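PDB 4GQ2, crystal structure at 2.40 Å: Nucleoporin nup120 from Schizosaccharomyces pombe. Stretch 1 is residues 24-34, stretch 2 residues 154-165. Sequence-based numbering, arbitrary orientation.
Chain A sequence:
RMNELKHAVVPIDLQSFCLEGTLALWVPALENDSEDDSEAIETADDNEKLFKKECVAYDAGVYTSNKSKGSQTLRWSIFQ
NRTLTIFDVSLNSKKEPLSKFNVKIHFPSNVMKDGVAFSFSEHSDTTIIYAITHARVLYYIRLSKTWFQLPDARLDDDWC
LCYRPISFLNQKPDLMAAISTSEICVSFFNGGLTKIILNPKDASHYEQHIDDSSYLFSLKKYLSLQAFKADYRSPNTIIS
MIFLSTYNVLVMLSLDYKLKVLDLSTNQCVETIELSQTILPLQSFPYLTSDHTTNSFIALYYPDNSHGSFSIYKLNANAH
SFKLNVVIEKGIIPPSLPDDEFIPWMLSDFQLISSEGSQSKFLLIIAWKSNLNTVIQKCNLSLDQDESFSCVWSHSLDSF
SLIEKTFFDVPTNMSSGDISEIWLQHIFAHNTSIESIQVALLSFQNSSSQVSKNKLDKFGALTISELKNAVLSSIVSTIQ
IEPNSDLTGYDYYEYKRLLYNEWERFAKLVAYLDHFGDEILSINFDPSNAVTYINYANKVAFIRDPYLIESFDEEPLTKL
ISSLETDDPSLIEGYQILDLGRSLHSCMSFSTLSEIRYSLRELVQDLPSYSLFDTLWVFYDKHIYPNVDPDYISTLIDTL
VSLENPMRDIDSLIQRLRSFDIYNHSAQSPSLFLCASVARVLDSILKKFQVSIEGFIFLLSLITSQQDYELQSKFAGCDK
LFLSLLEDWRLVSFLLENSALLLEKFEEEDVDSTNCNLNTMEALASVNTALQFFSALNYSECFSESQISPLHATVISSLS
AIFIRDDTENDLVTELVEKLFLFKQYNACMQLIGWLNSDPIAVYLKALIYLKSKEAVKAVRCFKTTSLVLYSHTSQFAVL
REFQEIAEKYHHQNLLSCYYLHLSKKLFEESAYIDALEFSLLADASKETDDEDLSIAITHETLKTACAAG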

ATOM      1  N   ALA A  24      17.744 -13.884  17.735  1.00 47.33           N
ATOM      2  CA  ALA A  24      17.270 -14.316  19.041  1.00 43.11           C
ATOM      3  C   ALA A  24      18.457 -14.755  19.890  1.00 49.77           C
ATOM      4  O   ALA A  24      19.264 -15.584  19.459  1.00 52.06           O
ATOM      5  CB  ALA A  24      16.275 -15.448  18.887  1.00 34.38           C
ATOM      6  N   LEU A  25      18.573 -14.180  21.084  1.00 45.38           N
ATOM      7  CA  LEU A  25      19.653 -14.523  22.001  1.00 41.42           C
ATOM      8  C   LEU A  25      19.126 -14.911  23.378  1.00 47.43           C
ATOM      9  O   LEU A  25      18.086 -14.413  23.816  1.00 47.14           O
ATOM     10  CB  LEU A  25      20.606 -13.352  22.154  1.00 43.92           C
ATOM     11  CG  LEU A  25      21.272 -12.740  20.929  1.00 48.81           C
ATOM     12  CD1 LEU A  25      22.255 -11.666  21.385  1.00 39.17           C
ATOM     13  CD2 LEU A  25      21.980 -13.814  20.119  1.00 52.07           C
ATOM     14  N   TRP A  26      19.853 -15.806  24.043  1.00 50.87           N
ATOM     15  CA  TRP A  26      19.574 -16.204  25.425  1.00 47.18           C
ATOM     16  C   TRP A  26      20.778 -15.930  26.266  1.00 55.79           C
ATOM     17  O   TRP A  26      21.887 -16.366  25.933  1.00 53.00           O
ATOM     18  CB  TRP A  26      19.245 -17.690  25.508  1.00 48.88           C
ATOM     19  CG  TRP A  26      17.857 -18.033  25.036  1.00 42.33           C
ATOM     20  CD1 TRP A  26      16.739 -18.313  25.818  1.00 43.27           C
ATOM     21  CD2 TRP A  26      17.386 -18.137  23.647  1.00 44.19           C
ATOM     22  NE1 TRP A  26      15.643 -18.580  25.034  1.00 50.81           N
ATOM     23  CE2 TRP A  26      15.960 -18.491  23.723  1.00 49.92           C
ATOM     24  CE3 TRP A  26      17.977 -17.979  22.397  1.00 44.74           C
ATOM     25  CZ2 TRP A  26      15.187 -18.675  22.585  1.00 52.40           C
ATOM     26  CZ3 TRP A  26      17.186 -18.172  21.257  1.00 58.68           C
ATOM     27  CH2 TRP A  26      15.824 -18.513  21.350  1.00 47.16           C
ATOM     28  N   VAL A  27      20.579 -15.199  27.364  1.00 61.70           N
ATOM     29  CA  VAL A  27      21.656 -14.953  28.327  1.00 53.39           C
ATOM     30  C   VAL A  27      22.031 -16.279  29.006  1.00 50.90           C
ATOM     31  O   VAL A  27      21.161 -17.145  29.179  1.00 47.96           O
ATOM     32  CB  VAL A  27      21.284 -13.864  29.367  1.00 55.26           C
ATOM     33  CG1 VAL A  27      20.982 -12.541  28.676  1.00 52.20           C
ATOM     34  CG2 VAL A  27      20.106 -14.292  30.230  1.00 48.62           C
ATOM     35  N   PRO A  28      23.325 -16.465  29.349  1.00 48.28           N
ATOM     36  CA  PRO A  28      23.757 -17.696  30.023  1.00 55.57           C
ATOM     37  C   PRO A  28      22.941 -17.977  31.288  1.00 67.03           C
ATOM     38  O   PRO A  28      22.678 -17.056  32.069  1.00 75.69           O
ATOM     39  CB  PRO A  28      25.215 -17.398  30.383  1.00 51.15           C
ATOM     40  CG  PRO A  28      25.659 -16.440  29.336  1.00 49.12           C
ATOM     41  CD  PRO A  28      24.464 -15.566  29.079  1.00 50.70           C
ATOM     42  N   ALA A  29      22.532 -19.233  31.467  1.00 59.74           N
ATOM     43  CA  ALA A  29      21.716 -19.632  32.618  1.00 71.27           C
ATOM     44  C   ALA A  29      22.531 -19.726  33.915  1.00 76.58           C
ATOM     45  O   ALA A  29      23.685 -20.162  33.907  1.00 65.16           O
ATOM     46  CB  ALA A  29      21.005 -20.948  32.335  1.00 65.35           C
ATOM     47  N   LEU A  30      21.919 -19.303  35.019  1.00 81.48           N
ATOM     48  CA  LEU A  30      22.533 -19.381  36.349  1.00 82.40           C
ATOM     49  C   LEU A  30      21.670 -20.199  37.315  1.00 89.91           C
ATOM     50  O   LEU A  30      20.573 -20.636  36.957  1.00 82.84           O
ATOM     51  CB  LEU A  30      22.827 -17.978  36.897  1.00 75.53           C
ATOM     52  CG  LEU A  30      24.262 -17.445  36.749  1.00 83.34           C
ATOM     53  CD1 LEU A  30      24.698 -17.278  35.297  1.00 83.34           C
ATOM     54  CD2 LEU A  30      24.414 -16.127  37.493  1.00 79.18           C
ATOM     55  N   GLU A  31      22.163 -20.407  38.535  1.00108.08           N
ATOM     56  CA  GLU A  31      21.542 -21.362  39.464  1.00116.96           C
ATOM     57  C   GLU A  31      20.224 -20.875  40.077  1.00105.64           C
ATOM     58  O   GLU A  31      19.206 -21.570  39.995  1.00107.10           O
ATOM     59  CB  GLU A  31      22.533 -21.784  40.551  1.00123.41           C
ATOM     60  CG  GLU A  31      22.467 -23.264  40.889  1.00110.24           C
ATOM     61  CD  GLU A  31      23.728 -23.762  41.566  1.00106.97           C
ATOM     62  OE1 GLU A  31      23.941 -23.426  42.752  1.00100.83           O
ATOM     63  OE2 GLU A  31      24.502 -24.492  40.911  1.00101.84           O
ATOM     64  N   ASN A  32      20.250 -19.694  40.691  1.00 82.10           N
ATOM     65  CA  ASN A  32      19.032 -19.051  41.186  1.00 96.35           C
ATOM     66  C   ASN A  32      18.608 -17.956  40.213  1.00104.72           C
ATOM     67  O   ASN A  32      18.783 -16.758  40.468  1.00 87.17           O
ATOM     68  CB  ASN A  32      19.239 -18.514  42.603  1.00 99.23           C
ATOM     69  CG  ASN A  32      19.616 -19.608  43.585  1.00 92.23           C
ATOM     70  OD1 ASN A  32      18.885 -20.588  43.753  1.00 79.33           O
ATOM     71  ND2 ASN A  32      20.767 -19.450  44.234  1.00 68.89           N
ATOM     72  N   ASP A  33      18.039 -18.406  39.097  1.00118.29           N
ATOM     73  CA  ASP A  33      17.864 -17.595  37.886  1.00101.80           C
ATOM     74  C   ASP A  33      17.073 -16.287  37.960  1.00 93.72           C
ATOM     75  O   ASP A  33      17.572 -15.263  37.493  1.00 98.09           O
ATOM     76  CB  ASP A  33      17.381 -18.463  36.724  1.00 91.41           C
ATOM     77  CG  ASP A  33      18.497 -18.808  35.774  1.00 91.46           C
ATOM     78  OD1 ASP A  33      19.506 -18.059  35.754  1.00 60.70           O
ATOM     79  OD2 ASP A  33      18.362 -19.816  35.047  1.00 99.75           O
ATOM     80  N   SER A  34      15.851 -16.290  38.502  1.00 99.58           N
ATOM     81  CA  SER A  34      15.133 -17.481  38.945  1.00102.85           C
ATOM     82  C   SER A  34      13.815 -17.570  38.181  1.00100.71           C
ATOM     83  O   SER A  34      13.688 -18.394  37.274  1.00 94.81           O
ATOM     84  CB  SER A  34      14.918 -17.477  40.470  1.00108.98           C
ATOM     85  OG  SER A  34      13.948 -16.523  40.879  1.00101.38           O
TER
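Stretch 2 (154-165) RLDDDWCLCYRP

The most unusual feature of this contact is a guanidinium pressed against backbone nitrogens: Arg 164 NH2 lies 2.8 Å from Asn 32 N and 3.2 Å from Glu 31 N. All three atoms are donors, so neither approach is a hydrogen bond, and at 2.40 Å resolution such close spacing is best read with caution. Asn 32 N lies at the edge of the guanidinium, near its plane, while Leu 30 CD2 sits over one face. Arg 164 has chi1 m with chi2 and chi3 both t, an extended side chain, and gives up 110 Å² to stretch 1.

No hydrogen bond joins the stretches; 580 Å² is buried between them. The two stretches run in the same general direction, since contacts advance together from Leu 25 against Leu 155 to Asn 32 against Arg 164. Stretch 1 leaves its strand after Trp 26, whereas stretch 2 passes through a type I turn, Asp 156 to Trp 159, before its strand at 160-163.

Trp 159, with chi1 p, offers a ring face to Leu 25: CD1 of Leu 25 is 3.8 Å from the centroid of the six-membered ring and 16° off its normal, a CH-pi contact. Trp 26 O meets the edge of the same ring, 3.3 Å from Trp 159 CZ2. Leu 25 CD2 also reaches Leu 155 CD2 at 3.7 Å.

Farther along, strand alternation turns Cys 160 and Cys 162 toward stretch 1 and Leu 161 and Tyr 163 away. Val 27 CG1 packs 3.7 Å from Cys 160 SG, Pro 28 CD lies 3.8 Å from Cys 160 CB, and Leu 30 CD1 is 4.0 Å from Cys 162 CB. Within stretch 1, Leu 30 N donates to Asp 33 OD1 at 2.8 Å.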

ATOM      1  N   ARG A 154      27.395 -13.919  13.802  1.00 77.84           N
ATOM      2  CA  ARG A 154      28.313 -14.571  14.738  1.00 90.91           C
ATOM      3  C   ARG A 154      28.310 -13.944  16.133  1.00 82.30           C
ATOM      4  O   ARG A 154      28.385 -12.718  16.285  1.00 76.37           O
ATOM      5  CB  ARG A 154      29.741 -14.611  14.176  1.00 90.94           C
ATOM      6  CG  ARG A 154      30.098 -15.897  13.438  1.00110.31           C
ATOM      7  CD  ARG A 154      30.259 -17.072  14.397  1.00117.85           C
ATOM      8  NE  ARG A 154      30.752 -18.280  13.732  1.00117.79           N
ATOM      9  CZ  ARG A 154      30.827 -19.484  14.301  1.00114.52           C
ATOM     10  NH1 ARG A 154      30.433 -19.663  15.556  1.00117.33           N
ATOM     11  NH2 ARG A 154      31.293 -20.516  13.609  1.00 96.29           N
ATOM     12  N   LEU A 155      28.216 -14.806  17.142  1.00 68.59           N
ATOM     13  CA  LEU A 155      28.281 -14.400  18.540  1.00 71.33           C
ATOM     14  C   LEU A 155      29.681 -14.566  19.106  1.00 69.91           C
ATOM     15  O   LEU A 155      30.219 -15.675  19.131  1.00 80.85           O
ATOM     16  CB  LEU A 155      27.325 -15.245  19.384  1.00 70.50           C
ATOM     17  CG  LEU A 155      25.852 -14.866  19.501  1.00 69.54           C
ATOM     18  CD1 LEU A 155      25.165 -15.848  20.439  1.00 58.16           C
ATOM     19  CD2 LEU A 155      25.701 -13.439  20.004  1.00 66.52           C
ATOM     20  N   ASP A 156      30.263 -13.465  19.568  1.00 68.96           N
ATOM     21  CA  ASP A 156      31.471 -13.537  20.377  1.00 74.42           C
ATOM     22  C   ASP A 156      31.106 -14.217  21.688  1.00 70.76           C
ATOM     23  O   ASP A 156      30.002 -14.030  22.193  1.00 66.79           O
ATOM     24  CB  ASP A 156      32.033 -12.141  20.643  1.00 72.58           C
ATOM     25  CG  ASP A 156      32.639 -11.503  19.402  1.00 86.14           C
ATOM     26  OD1 ASP A 156      32.930 -12.226  18.424  1.00 97.74           O
ATOM     27  OD2 ASP A 156      32.830 -10.269  19.408  1.00 92.98           O
ATOM     28  N   ASP A 157      32.031 -15.013  22.223  1.00 79.59           N
ATOM     29  CA  ASP A 157      31.796 -15.763  23.461  1.00 79.08           C
ATOM     30  C   ASP A 157      31.477 -14.856  24.647  1.00 61.24           C
ATOM     31  O   ASP A 157      30.691 -15.219  25.524  1.00 55.30           O
ATOM     32  CB  ASP A 157      33.008 -16.642  23.795  1.00 88.38           C
ATOM     33  CG  ASP A 157      33.250 -17.732  22.765  1.00 88.75           C
ATOM     34  OD1 ASP A 157      32.286 -18.164  22.096  1.00 92.43           O
ATOM     35  OD2 ASP A 157      34.413 -18.164  22.629  1.00 98.25           O
ATOM     36  N   ASP A 158      32.080 -13.671  24.646  1.00 62.94           N
ATOM     37  CA  ASP A 158      31.992 -12.724  25.757  1.00 69.52           C
ATOM     38  C   ASP A 158      30.864 -11.687  25.622  1.00 67.84           C
ATOM     39  O   ASP A 158      30.905 -10.639  26.279  1.00 57.96           O
ATOM     40  CB  ASP A 158      33.343 -12.008  25.924  1.00 81.72           C
ATOM     41  CG  ASP A 158      33.842 -11.366  24.625  1.00 96.94           C
ATOM     42  OD1 ASP A 158      33.593 -11.923  23.531  1.00 91.78           O
ATOM     43  OD2 ASP A 158      34.502 -10.306  24.699  1.00 96.18           O
ATOM     44  N   TRP A 159      29.856 -11.978  24.795  1.00 63.38           N
ATOM     45  CA  TRP A 159      28.795 -10.998  24.502  1.00 57.03           C
ATOM     46  C   TRP A 159      27.945 -10.694  25.701  1.00 58.47           C
ATOM     47  O   TRP A 159      27.509  -9.557  25.876  1.00 60.08           O
ATOM     48  CB  TRP A 159      27.931 -11.432  23.321  1.00 51.76           C
ATOM     49  CG  TRP A 159      26.915 -12.507  23.629  1.00 46.23           C
ATOM     50  CD1 TRP A 159      27.066 -13.884  23.494  1.00 47.04           C
ATOM     51  CD2 TRP A 159      25.540 -12.324  24.119  1.00 50.41           C
ATOM     52  NE1 TRP A 159      25.919 -14.544  23.856  1.00 46.70           N
ATOM     53  CE2 TRP A 159      24.966 -13.671  24.243  1.00 45.70           C
ATOM     54  CE3 TRP A 159      24.756 -11.221  24.455  1.00 44.70           C
ATOM     55  CZ2 TRP A 159      23.669 -13.880  24.687  1.00 43.37           C
ATOM     56  CZ3 TRP A 159      23.449 -11.447  24.905  1.00 40.12           C
ATOM     57  CH2 TRP A 159      22.921 -12.744  25.017  1.00 44.76           C
ATOM     58  N   CYS A 160      27.709 -11.709  26.531  1.00 53.82           N
ATOM     59  CA  CYS A 160      26.989 -11.538  27.783  1.00 56.56           C
ATOM     60  C   CYS A 160      27.765 -12.032  29.005  1.00 56.95           C
ATOM     61  O   CYS A 160      28.113 -13.204  29.095  1.00 59.69           O
ATOM     62  CB  CYS A 160      25.634 -12.227  27.731  1.00 53.85           C
ATOM     63  SG  CYS A 160      24.588 -11.753  29.119  1.00 55.69           S
ATOM     64  N   LEU A 161      28.016 -11.115  29.936  1.00 67.56           N
ATOM     65  CA  LEU A 161      28.619 -11.416  31.233  1.00 54.71           C
ATOM     66  C   LEU A 161      27.552 -11.275  32.318  1.00 52.96           C
ATOM     67  O   LEU A 161      26.774 -10.313  32.310  1.00 55.37           O
ATOM     68  CB  LEU A 161      29.778 -10.450  31.507  1.00 62.71           C
ATOM     69  CG  LEU A 161      31.221 -10.766  31.071  1.00 66.82           C
ATOM     70  CD1 LEU A 161      31.320 -11.536  29.762  1.00 63.55           C
ATOM     71  CD2 LEU A 161      32.050  -9.489  30.997  1.00 63.02           C
ATOM     72  N   CYS A 162      27.516 -12.231  33.243  1.00 57.68           N
ATOM     73  CA  CYS A 162      26.543 -12.214  34.338  1.00 60.72           C
ATOM     74  C   CYS A 162      27.187 -11.952  35.688  1.00 66.76           C
ATOM     75  O   CYS A 162      28.205 -12.559  36.036  1.00 67.56           O
ATOM     76  CB  CYS A 162      25.772 -13.531  34.397  1.00 54.29           C
ATOM     77  SG  CYS A 162      25.163 -14.034  32.784  1.00 60.61           S
ATOM     78  N   TYR A 163      26.567 -11.059  36.451  1.00 64.08           N
ATOM     79  CA  TYR A 163      27.064 -10.683  37.764  1.00 54.12           C
ATOM     80  C   TYR A 163      25.967 -10.798  38.806  1.00 58.96           C
ATOM     81  O   TYR A 163      24.811 -10.477  38.535  1.00 56.29           O
ATOM     82  CB  TYR A 163      27.584  -9.252  37.736  1.00 49.48           C
ATOM     83  CG  TYR A 163      28.755  -9.037  36.811  1.00 58.25           C
ATOM     84  CD1 TYR A 163      30.061  -9.291  37.236  1.00 55.00           C
ATOM     85  CD2 TYR A 163      28.563  -8.562  35.513  1.00 56.55           C
ATOM     86  CE1 TYR A 163      31.146  -9.083  36.392  1.00 50.20           C
ATOM     87  CE2 TYR A 163      29.639  -8.358  34.659  1.00 59.67           C
ATOM     88  CZ  TYR A 163      30.927  -8.617  35.103  1.00 58.04           C
ATOM     89  OH  TYR A 163      31.995  -8.412  34.261  1.00 56.44           O
ATOM     90  N   ARG A 164      26.344 -11.260  39.998  1.00 54.20           N
ATOM     91  CA  ARG A 164      25.439 -11.296  41.143  1.00 56.82           C
ATOM     92  C   ARG A 164      26.008 -10.444  42.279  1.00 56.59           C
ATOM     93  O   ARG A 164      26.679 -10.968  43.171  1.00 60.72           O
ATOM     94  CB  ARG A 164      25.210 -12.734  41.612  1.00 66.08           C
ATOM     95  CG  ARG A 164      24.267 -13.536  40.735  1.00 71.56           C
ATOM     96  CD  ARG A 164      24.109 -14.945  41.276  1.00 82.58           C
ATOM     97  NE  ARG A 164      23.100 -15.700  40.539  1.00 94.95           N
ATOM     98  CZ  ARG A 164      22.829 -16.987  40.735  1.00110.48           C
ATOM     99  NH1 ARG A 164      23.488 -17.688  41.651  1.00121.86           N
ATOM    100  NH2 ARG A 164      21.895 -17.577  40.009  1.00107.40           N
ATOM    101  N   PRO A 165      25.735  -9.125  42.253  1.00 62.36           N
ATOM    102  CA  PRO A 165      26.301  -8.211  43.244  1.00 62.85           C
ATOM    103  C   PRO A 165      25.790  -8.538  44.638  1.00 55.73           C
ATOM    104  O   PRO A 165      24.617  -8.873  44.807  1.00 47.66           O
ATOM    105  CB  PRO A 165      25.793  -6.831  42.797  1.00 60.09           C
ATOM    106  CG  PRO A 165      25.288  -7.025  41.404  1.00 64.66           C
ATOM    107  CD  PRO A 165      24.783  -8.433  41.370  1.00 58.96           C
TER